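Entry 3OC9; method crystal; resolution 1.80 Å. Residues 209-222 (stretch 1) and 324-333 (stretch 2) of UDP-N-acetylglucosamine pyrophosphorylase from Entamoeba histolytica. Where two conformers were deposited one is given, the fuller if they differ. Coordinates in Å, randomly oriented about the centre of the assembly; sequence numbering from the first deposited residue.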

ATOM      1  N   ILE A 209      11.785   0.183  11.472  1.00 17.91           N
ATOM      2  CA  ILE A 209      10.549  -0.210  10.758  1.00 17.31           C
ATOM      3  C   ILE A 209       9.340  -0.013  11.687  1.00 17.37           C
ATOM      4  O   ILE A 209       9.402  -0.405  12.885  1.00 17.19           O
ATOM      5  CB  ILE A 209      10.560  -1.715  10.276  1.00 17.64           C
ATOM      6  CG1 ILE A 209      11.911  -2.110   9.656  1.00 18.31           C
ATOM      7  CG2 ILE A 209       9.385  -1.968   9.255  1.00 17.37           C
ATOM      8  CD1 ILE A 209      12.037  -3.626   9.317  1.00 19.94           C
ATOM      9  N   CYS A 210       8.259   0.587  11.154  1.00 17.02           N
ATOM     10  CA  CYS A 210       6.953   0.627  11.827  1.00 17.42           C
ATOM     11  C   CYS A 210       5.942  -0.172  10.952  1.00 17.31           C
ATOM     12  O   CYS A 210       5.642   0.235   9.793  1.00 17.01           O
ATOM     13  CB  CYS A 210       6.491   2.084  12.057  1.00 18.28           C
ATOM     14  SG  CYS A 210       4.846   2.271  12.917  1.00 20.37           S
ATOM     15  N   ILE A 211       5.411  -1.276  11.498  1.00 16.02           N
ATOM     16  CA  ILE A 211       4.532  -2.220  10.738  1.00 15.95           C
ATOM     17  C   ILE A 211       3.049  -2.053  11.144  1.00 16.26           C
ATOM     18  O   ILE A 211       2.714  -2.337  12.306  1.00 16.14           O
ATOM     19  CB  ILE A 211       4.932  -3.725  10.992  1.00 16.37           C
ATOM     20  CG1 ILE A 211       6.434  -3.949  10.743  1.00 16.98           C
ATOM     21  CG2 ILE A 211       4.088  -4.685  10.109  1.00 15.19           C
ATOM     22  CD1 ILE A 211       6.989  -5.374  11.230  1.00 17.60           C
ATOM     23  N   LYS A 212       2.183  -1.606  10.216  1.00 15.24           N
ATOM     24  CA  LYS A 212       0.712  -1.561  10.482  1.00 16.20           C
ATOM     25  C   LYS A 212       0.078  -2.973  10.415  1.00 16.03           C
ATOM     26  O   LYS A 212       0.390  -3.761   9.506  1.00 16.66           O
ATOM     27  CB  LYS A 212      -0.030  -0.538   9.558  1.00 15.98           C
ATOM     28  CG  LYS A 212       0.044   0.937  10.114  1.00 15.42           C
ATOM     29  CD  LYS A 212      -0.540   1.992   9.139  1.00 14.38           C
ATOM     30  CE  LYS A 212      -0.850   3.337   9.853  1.00 17.05           C
ATOM     31  NZ  LYS A 212      -1.459   4.373   8.885  1.00 17.89           N
ATOM     32  N   ILE A 213      -0.795  -3.290  11.384  1.00 16.44           N
ATOM     33  CA  ILE A 213      -1.454  -4.613  11.453  1.00 16.16           C
ATOM     34  C   ILE A 213      -2.961  -4.488  11.695  1.00 17.33           C
ATOM     35  O   ILE A 213      -3.435  -3.454  12.221  1.00 17.36           O
ATOM     36  CB  ILE A 213      -0.788  -5.602  12.518  1.00 15.24           C
ATOM     37  CG1 ILE A 213      -0.969  -5.131  13.985  1.00 15.82           C
ATOM     38  CG2 ILE A 213       0.720  -5.820  12.200  1.00 15.29           C
ATOM     39  CD1 ILE A 213      -2.351  -5.558  14.680  1.00 16.38           C
ATOM     40  N   VAL A 214      -3.693  -5.531  11.307  1.00 18.26           N
ATOM     41  CA  VAL A 214      -5.093  -5.721  11.746  1.00 19.37           C
ATOM     42  C   VAL A 214      -5.164  -6.950  12.678  1.00 19.37           C
ATOM     43  O   VAL A 214      -4.497  -7.964  12.436  1.00 20.38           O
ATOM     44  CB  VAL A 214      -6.095  -5.874  10.535  1.00 19.22           C
ATOM     45  CG1 VAL A 214      -6.202  -4.561   9.735  1.00 21.31           C
ATOM     46  CG2 VAL A 214      -5.710  -7.089   9.574  1.00 19.37           C
ATOM     47  N   LYS A 215      -5.964  -6.868  13.743  1.00 20.77           N
ATOM     48  CA  LYS A 215      -6.204  -8.053  14.603  1.00 22.32           C
ATOM     49  C   LYS A 215      -6.927  -9.201  13.866  1.00 22.94           C
ATOM     50  O   LYS A 215      -8.043  -9.004  13.339  1.00 23.19           O
ATOM     51  CB  LYS A 215      -7.039  -7.651  15.820  1.00 23.74           C
ATOM     52  CG  LYS A 215      -6.289  -6.968  16.927  1.00 26.79           C
ATOM     53  CD  LYS A 215      -7.229  -6.925  18.161  1.00 32.50           C
ATOM     54  CE  LYS A 215      -6.535  -6.474  19.407  1.00 35.15           C
ATOM     55  NZ  LYS A 215      -7.537  -6.189  20.500  1.00 35.97           N
ATOM     56  N   LYS A 216      -6.298 -10.385  13.813  1.00 22.22           N
ATOM     57  CA  LYS A 216      -6.832 -11.558  13.053  1.00 23.01           C
ATOM     58  C   LYS A 216      -8.278 -11.893  13.475  1.00 24.19           C
ATOM     59  O   LYS A 216      -8.560 -11.985  14.663  1.00 24.68           O
ATOM     60  CB  LYS A 216      -5.914 -12.781  13.233  1.00 22.26           C
ATOM     61  CG  LYS A 216      -6.367 -14.082  12.515  1.00 22.75           C
ATOM     62  CD  LYS A 216      -5.234 -15.141  12.448  1.00 21.69           C
ATOM     63  CE  LYS A 216      -5.772 -16.505  12.016  1.00 23.50           C
ATOM     64  NZ  LYS A 216      -4.606 -17.421  11.684  1.00 23.45           N
ATOM     65  N   GLY A 217      -9.164 -12.058  12.497  1.00 25.59           N
ATOM     66  CA  GLY A 217     -10.618 -12.232  12.752  1.00 27.38           C
ATOM     67  C   GLY A 217     -11.155 -13.651  12.930  1.00 27.95           C
ATOM     68  O   GLY A 217     -12.136 -13.855  13.673  1.00 28.72           O
ATOM     69  N   PHE A 218     -10.541 -14.623  12.247  1.00 28.16           N
ATOM     70  CA  PHE A 218     -10.946 -16.045  12.284  1.00 28.87           C
ATOM     71  C   PHE A 218      -9.802 -16.941  11.769  1.00 29.59           C
ATOM     72  O   PHE A 218      -8.902 -16.441  11.087  1.00 28.62           O
ATOM     73  CB  PHE A 218     -12.299 -16.309  11.546  1.00 30.09           C
ATOM     74  CG  PHE A 218     -12.284 -16.013  10.056  1.00 29.37           C
ATOM     75  CD1 PHE A 218     -12.362 -14.706   9.582  1.00 29.09           C
ATOM     76  CD2 PHE A 218     -12.219 -17.062   9.126  1.00 30.70           C
ATOM     77  CE1 PHE A 218     -12.352 -14.429   8.201  1.00 27.56           C
ATOM     78  CE2 PHE A 218     -12.218 -16.808   7.754  1.00 30.09           C
ATOM     79  CZ  PHE A 218     -12.276 -15.489   7.281  1.00 29.85           C
ATOM     80  N   LYS A 219      -9.831 -18.239  12.103  1.00 30.49           N
ATOM     81  CA  LYS A 219      -8.702 -19.168  11.827  1.00 31.33           C
ATOM     82  C   LYS A 219      -8.285 -19.255  10.345  1.00 31.93           C
ATOM     83  O   LYS A 219      -7.081 -19.292  10.016  1.00 30.71           O
ATOM     84  CB  LYS A 219      -8.998 -20.576  12.384  1.00 32.69           C
ATOM     85  CG  LYS A 219      -7.902 -21.639  12.115  1.00 34.20           C
ATOM     86  CD  LYS A 219      -8.349 -23.027  12.603  1.00 38.85           C
ATOM     87  CE  LYS A 219      -7.381 -24.151  12.217  1.00 40.43           C
ATOM     88  NZ  LYS A 219      -7.250 -24.360  10.734  1.00 40.41           N
ATOM     89  N   GLU A 220      -9.279 -19.282   9.457  1.00 32.01           N
ATOM     90  CA  GLU A 220      -9.044 -19.462   8.024  1.00 33.36           C
ATOM     91  C   GLU A 220      -8.899 -18.150   7.242  1.00 32.64           C
ATOM     92  O   GLU A 220      -8.935 -18.158   5.995  1.00 33.40           O
ATOM     93  CB  GLU A 220     -10.168 -20.326   7.404  1.00 34.87           C
ATOM     94  CG  GLU A 220     -10.430 -21.679   8.109  1.00 37.88           C
ATOM     95  CD  GLU A 220     -11.317 -21.583   9.358  1.00 42.18           C
ATOM     96  OE1 GLU A 220     -11.907 -20.513   9.631  1.00 43.55           O
ATOM     97  OE2 GLU A 220     -11.435 -22.598  10.083  1.00 46.13           O
ATOM     98  N   GLU A 221      -8.744 -17.022   7.943  1.00 31.31           N
ATOM     99  CA  GLU A 221      -8.539 -15.732   7.261  1.00 31.13           C
ATOM    100  C   GLU A 221      -7.229 -15.739   6.444  1.00 31.11           C
ATOM    101  O   GLU A 221      -6.188 -16.121   6.973  1.00 31.71           O
ATOM    102  CB  GLU A 221      -8.565 -14.554   8.260  1.00 30.70           C
ATOM    103  CG  GLU A 221      -8.504 -13.186   7.563  1.00 29.68           C
ATOM    104  CD  GLU A 221      -8.383 -11.992   8.487  1.00 28.65           C
ATOM    105  OE1 GLU A 221      -8.409 -12.134   9.724  1.00 28.02           O
ATOM    106  OE2 GLU A 221      -8.242 -10.874   7.955  1.00 31.58           O
ATOM    107  N   LYS A 222      -7.294 -15.328   5.168  1.00 30.82           N
ATOM    108  CA  LYS A 222      -6.116 -15.360   4.266  1.00 30.70           C
ATOM    109  C   LYS A 222      -5.203 -14.145   4.470  1.00 28.65           C
ATOM    110  O   LYS A 222      -5.124 -13.252   3.616  1.00 28.81           O
ATOM    111  CB  LYS A 222      -6.542 -15.455   2.783  1.00 31.82           C
ATOM    112  CG  LYS A 222      -7.605 -16.507   2.463  1.00 35.50           C
ATOM    113  CD  LYS A 222      -7.055 -17.912   2.505  1.00 39.85           C
ATOM    114  CE  LYS A 222      -8.022 -18.926   1.886  1.00 43.82           C
ATOM    115  NZ  LYS A 222      -7.899 -18.978   0.392  1.00 47.08           N
ATOM    116  N   ILE A 324       4.989  -1.893  16.364  1.00 17.56           N
ATOM    117  CA  ILE A 324       3.778  -2.514  15.783  0.70 17.60           C
ATOM    118  C   ILE A 324       2.551  -1.616  16.069  1.00 17.74           C
ATOM    119  O   ILE A 324       2.211  -1.362  17.236  1.00 17.41           O
ATOM    120  CB  ILE A 324       3.546  -3.966  16.361  0.70 17.44           C
ATOM    121  CG1 ILE A 324       4.827  -4.818  16.292  0.70 18.48           C
ATOM    122  CG2 ILE A 324       2.360  -4.692  15.660  0.70 18.15           C
ATOM    123  CD1 ILE A 324       5.463  -4.925  14.885  0.70 16.04           C
ATOM    124  N   PHE A 325       1.900  -1.140  15.001  1.00 16.87           N
ATOM    125  CA  PHE A 325       0.820  -0.092  15.040  1.00 17.99           C
ATOM    126  C   PHE A 325      -0.532  -0.701  14.609  1.00 18.10           C
ATOM    127  O   PHE A 325      -0.724  -1.034  13.418  1.00 17.10           O
ATOM    128  CB  PHE A 325       1.281   1.048  14.077  1.00 18.02           C
ATOM    129  CG  PHE A 325       0.447   2.350  14.093  1.00 19.59           C
ATOM    130  CD1 PHE A 325      -0.873   2.378  13.646  1.00 19.05           C
ATOM    131  CD2 PHE A 325       1.054   3.563  14.456  1.00 21.73           C
ATOM    132  CE1 PHE A 325      -1.607   3.595  13.595  1.00 21.20           C
ATOM    133  CE2 PHE A 325       0.340   4.783  14.414  1.00 23.09           C
ATOM    134  CZ  PHE A 325      -1.000   4.789  13.983  1.00 20.02           C
ATOM    135  N   GLU A 326      -1.488  -0.840  15.539  1.00 18.14           N
ATOM    136  CA  GLU A 326      -2.824  -1.393  15.166  1.00 19.01           C
ATOM    137  C   GLU A 326      -3.728  -0.391  14.413  1.00 18.91           C
ATOM    138  O   GLU A 326      -3.909   0.748  14.883  1.00 19.58           O
ATOM    139  CB  GLU A 326      -3.590  -1.900  16.431  1.00 19.87           C
ATOM    140  CG  GLU A 326      -4.967  -2.575  16.080  1.00 21.89           C
ATOM    141  CD  GLU A 326      -5.869  -2.901  17.293  1.00 26.62           C
ATOM    142  OE1 GLU A 326      -5.505  -2.592  18.458  1.00 28.63           O
ATOM    143  OE2 GLU A 326      -6.963  -3.476  17.068  1.00 26.45           O
ATOM    144  N   ILE A 327      -4.309  -0.812  13.275  1.00 18.24           N
ATOM    145  CA  ILE A 327      -5.361  -0.024  12.579  1.00 19.51           C
ATOM    146  C   ILE A 327      -6.737  -0.717  12.628  1.00 19.35           C
ATOM    147  O   ILE A 327      -6.812  -1.936  12.785  1.00 20.21           O
ATOM    148  CB  ILE A 327      -4.983   0.295  11.090  1.00 19.38           C
ATOM    149  CG1 ILE A 327      -4.790  -1.013  10.291  1.00 20.60           C
ATOM    150  CG2 ILE A 327      -3.696   1.162  11.078  1.00 18.57           C
ATOM    151  CD1 ILE A 327      -4.974  -0.874   8.750  1.00 24.49           C
ATOM    152  N   GLN A 328      -7.814   0.062  12.495  1.00 20.29           N
ATOM    153  CA  GLN A 328      -9.169  -0.499  12.384  1.00 21.43           C
ATOM    154  C   GLN A 328      -9.508  -0.755  10.913  1.00 21.73           C
ATOM    155  O   GLN A 328      -9.226   0.090  10.065  1.00 20.22           O
ATOM    156  CB  GLN A 328     -10.192   0.477  12.968  1.00 22.72           C
ATOM    157  CG  GLN A 328     -10.033   0.713  14.468  1.00 26.50           C
ATOM    158  CD  GLN A 328     -10.060  -0.586  15.265  1.00 31.38           C
ATOM    159  OE1 GLN A 328     -11.068  -1.298  15.274  1.00 32.06           O
ATOM    160  NE2 GLN A 328      -8.945  -0.907  15.929  1.00 32.18           N
ATOM    161  N   ARG A 329     -10.118  -1.908  10.607  1.00 21.91           N
ATOM    162  CA  ARG A 329     -10.460  -2.221   9.203  1.00 23.03           C
ATOM    163  C   ARG A 329     -11.422  -1.153   8.667  1.00 22.78           C
ATOM    164  O   ARG A 329     -11.341  -0.765   7.499  1.00 22.86           O
ATOM    165  CB  ARG A 329     -11.087  -3.634   9.054  1.00 22.83           C
ATOM    166  CG  ARG A 329     -10.166  -4.799   9.523  1.00 25.31           C
ATOM    167  CD  ARG A 329     -10.855  -6.191   9.473  1.00 27.69           C
ATOM    168  NE  ARG A 329     -10.087  -7.203  10.218  1.00 28.43           N
ATOM    169  CZ  ARG A 329      -9.454  -8.234   9.674  1.00 29.64           C
ATOM    170  NH1 ARG A 329      -9.491  -8.444   8.362  1.00 31.00           N
ATOM    171  NH2 ARG A 329      -8.787  -9.077  10.458  1.00 29.36           N
ATOM    172  N   PHE A 330     -12.325  -0.670   9.524  1.00 23.04           N
ATOM    173  CA  PHE A 330     -13.369   0.283   9.091  1.00 23.78           C
ATOM    174  C   PHE A 330     -12.762   1.630   8.617  1.00 23.08           C
ATOM    175  O   PHE A 330     -13.335   2.345   7.778  1.00 22.33           O
ATOM    176  CB  PHE A 330     -14.400   0.451  10.235  1.00 24.83           C
ATOM    177  CG  PHE A 330     -15.469   1.474   9.973  1.00 28.80           C
ATOM    178  CD1 PHE A 330     -16.697   1.093   9.413  1.00 30.52           C
ATOM    179  CD2 PHE A 330     -15.277   2.812  10.325  1.00 30.49           C
ATOM    180  CE1 PHE A 330     -17.700   2.034   9.171  1.00 32.08           C
ATOM    181  CE2 PHE A 330     -16.283   3.763  10.082  1.00 31.79           C
ATOM    182  CZ  PHE A 330     -17.495   3.373   9.508  1.00 31.94           C
ATOM    183  N   ILE A 331     -11.591   1.960   9.165  1.00 21.63           N
ATOM    184  CA  ILE A 331     -10.899   3.219   8.873  1.00 21.17           C
ATOM    185  C   ILE A 331      -9.893   3.098   7.688  1.00 21.08           C
ATOM    186  O   ILE A 331      -9.832   3.994   6.825  1.00 21.25           O
ATOM    187  CB  ILE A 331     -10.131   3.739  10.150  1.00 21.55           C
ATOM    188  CG1 ILE A 331     -11.075   3.905  11.367  1.00 23.40           C
ATOM    189  CG2 ILE A 331      -9.260   4.994   9.851  1.00 21.32           C
ATOM    190  CD1 ILE A 331     -12.011   5.138  11.329  1.00 28.39           C
ATOM    191  N   GLU A 332      -9.101   2.023   7.646  1.00 20.32           N
ATOM    192  CA  GLU A 332      -7.954   1.976   6.681  1.00 20.46           C
ATOM    193  C   GLU A 332      -7.730   0.628   5.951  1.00 21.11           C
ATOM    194  O   GLU A 332      -6.595   0.339   5.531  1.00 21.97           O
ATOM    195  CB  GLU A 332      -6.636   2.509   7.335  1.00 20.23           C
ATOM    196  CG  GLU A 332      -5.579   3.077   6.326  1.00 19.52           C
ATOM    197  CD  GLU A 332      -4.221   3.516   6.931  1.00 20.78           C
ATOM    198  OE1 GLU A 332      -3.315   3.875   6.131  1.00 20.06           O
ATOM    199  OE2 GLU A 332      -4.029   3.490   8.175  1.00 19.92           O
ATOM    200  N   PHE A 333      -8.786  -0.181   5.744  1.00 22.18           N
ATOM    201  CA  PHE A 333      -8.634  -1.407   4.889  1.00 23.41           C
ATOM    202  C   PHE A 333      -9.863  -1.797   4.030  1.00 23.71           C
ATOM    203  O   PHE A 333     -10.806  -2.395   4.542  1.00 24.03           O
ATOM    204  CB  PHE A 333      -8.156  -2.628   5.709  1.00 24.21           C
ATOM    205  CG  PHE A 333      -7.793  -3.835   4.849  1.00 29.60           C
ATOM    206  CD1 PHE A 333      -6.552  -3.919   4.234  1.00 33.97           C
ATOM    207  CD2 PHE A 333      -8.725  -4.865   4.635  1.00 36.50           C
ATOM    208  CE1 PHE A 333      -6.223  -5.022   3.415  1.00 36.77           C
ATOM    209  CE2 PHE A 333      -8.415  -5.970   3.811  1.00 37.76           C
ATOM    210  CZ  PHE A 333      -7.164  -6.043   3.208  1.00 37.68           C
TER
HETATM  211  O   HOH W   1      -0.690   5.130   6.158  1.00 14.99           O
HETATM  212  O   HOH W   2      -7.515  -4.262  14.349  1.00 16.44           O
HETATM  213  O   HOH W   3      -9.783  -6.711  12.892  1.00 29.84           O

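Two salt bridges, one beyond the end of the sheet and one reached from a strand residue, anchor the contact between these stretches. In the first, the guanidinium of R329 meets the carboxylate of E221: NH1 of R329 donates to OE2 of E221 at 2.8 Å, and NH2 of R329 reaches OE1 and OE2 of E221 at 3.2 and 3.1 Å. The same NH2 of R329 also donates to the carbonyl O of K215 at 3.0 Å. An arginine suits this place because its planar, multiply donating end can serve a carboxylate and a backbone carbonyl together, both lying at the guanidinium edge, while CG2 of V214 packs over one face, 3.8 Å from NH2 of R329. E221 closes the type I turn that begins at F218, and its OE1 accepts from N of G217 at 2.9 Å, so one carboxylate ties the loop to itself and to R329. In the second salt bridge, the extended chain of K212 carries its NZ to 2.8 Å from OE2 of E332. A water bridges NZ of K212 and OE1 of E332, 2.9 Å from each, giving this buried charge pair a further link.

Strand 209-215 runs parallel to the strand at 324-326, with K212 opposite F325. N of F325 donates to O of I211 at 3.1 Å, N of I213 to O of F325 at 3.0 Å, and N of I327 to O of I213 at 3.0 Å. The ladder thus alternates between the stretches, and CA of K212 adds a CA-H...O contact to O of F325 at 3.3 Å. Where the backbones diverge, water takes over: one molecule accepts from N of K215 and donates to O of I327 and OE2 of E326, and another links O of K215 to NE of R329.

The side chains sort by sheet face. K212 and F325 share one, where CE of K212 makes an off-centre CH-pi contact with the ring, 3.8 Å from CE1 of F325; the ammonium continues to E332. SG of C210 approaches CB of F325 at 3.9 Å. The other face carries I211, I213, I324 and E326. Here branched aliphatic chains fill the buried space, with CD1 of I211 4.0 Å from CD1 of I324, and CG1 of I213 3.8 Å from CG2 of I324. Farther along, CG1 of V214 meets CG1 of I327 at 3.9 Å. In all, the contact buries 796 Å², summed over both sides.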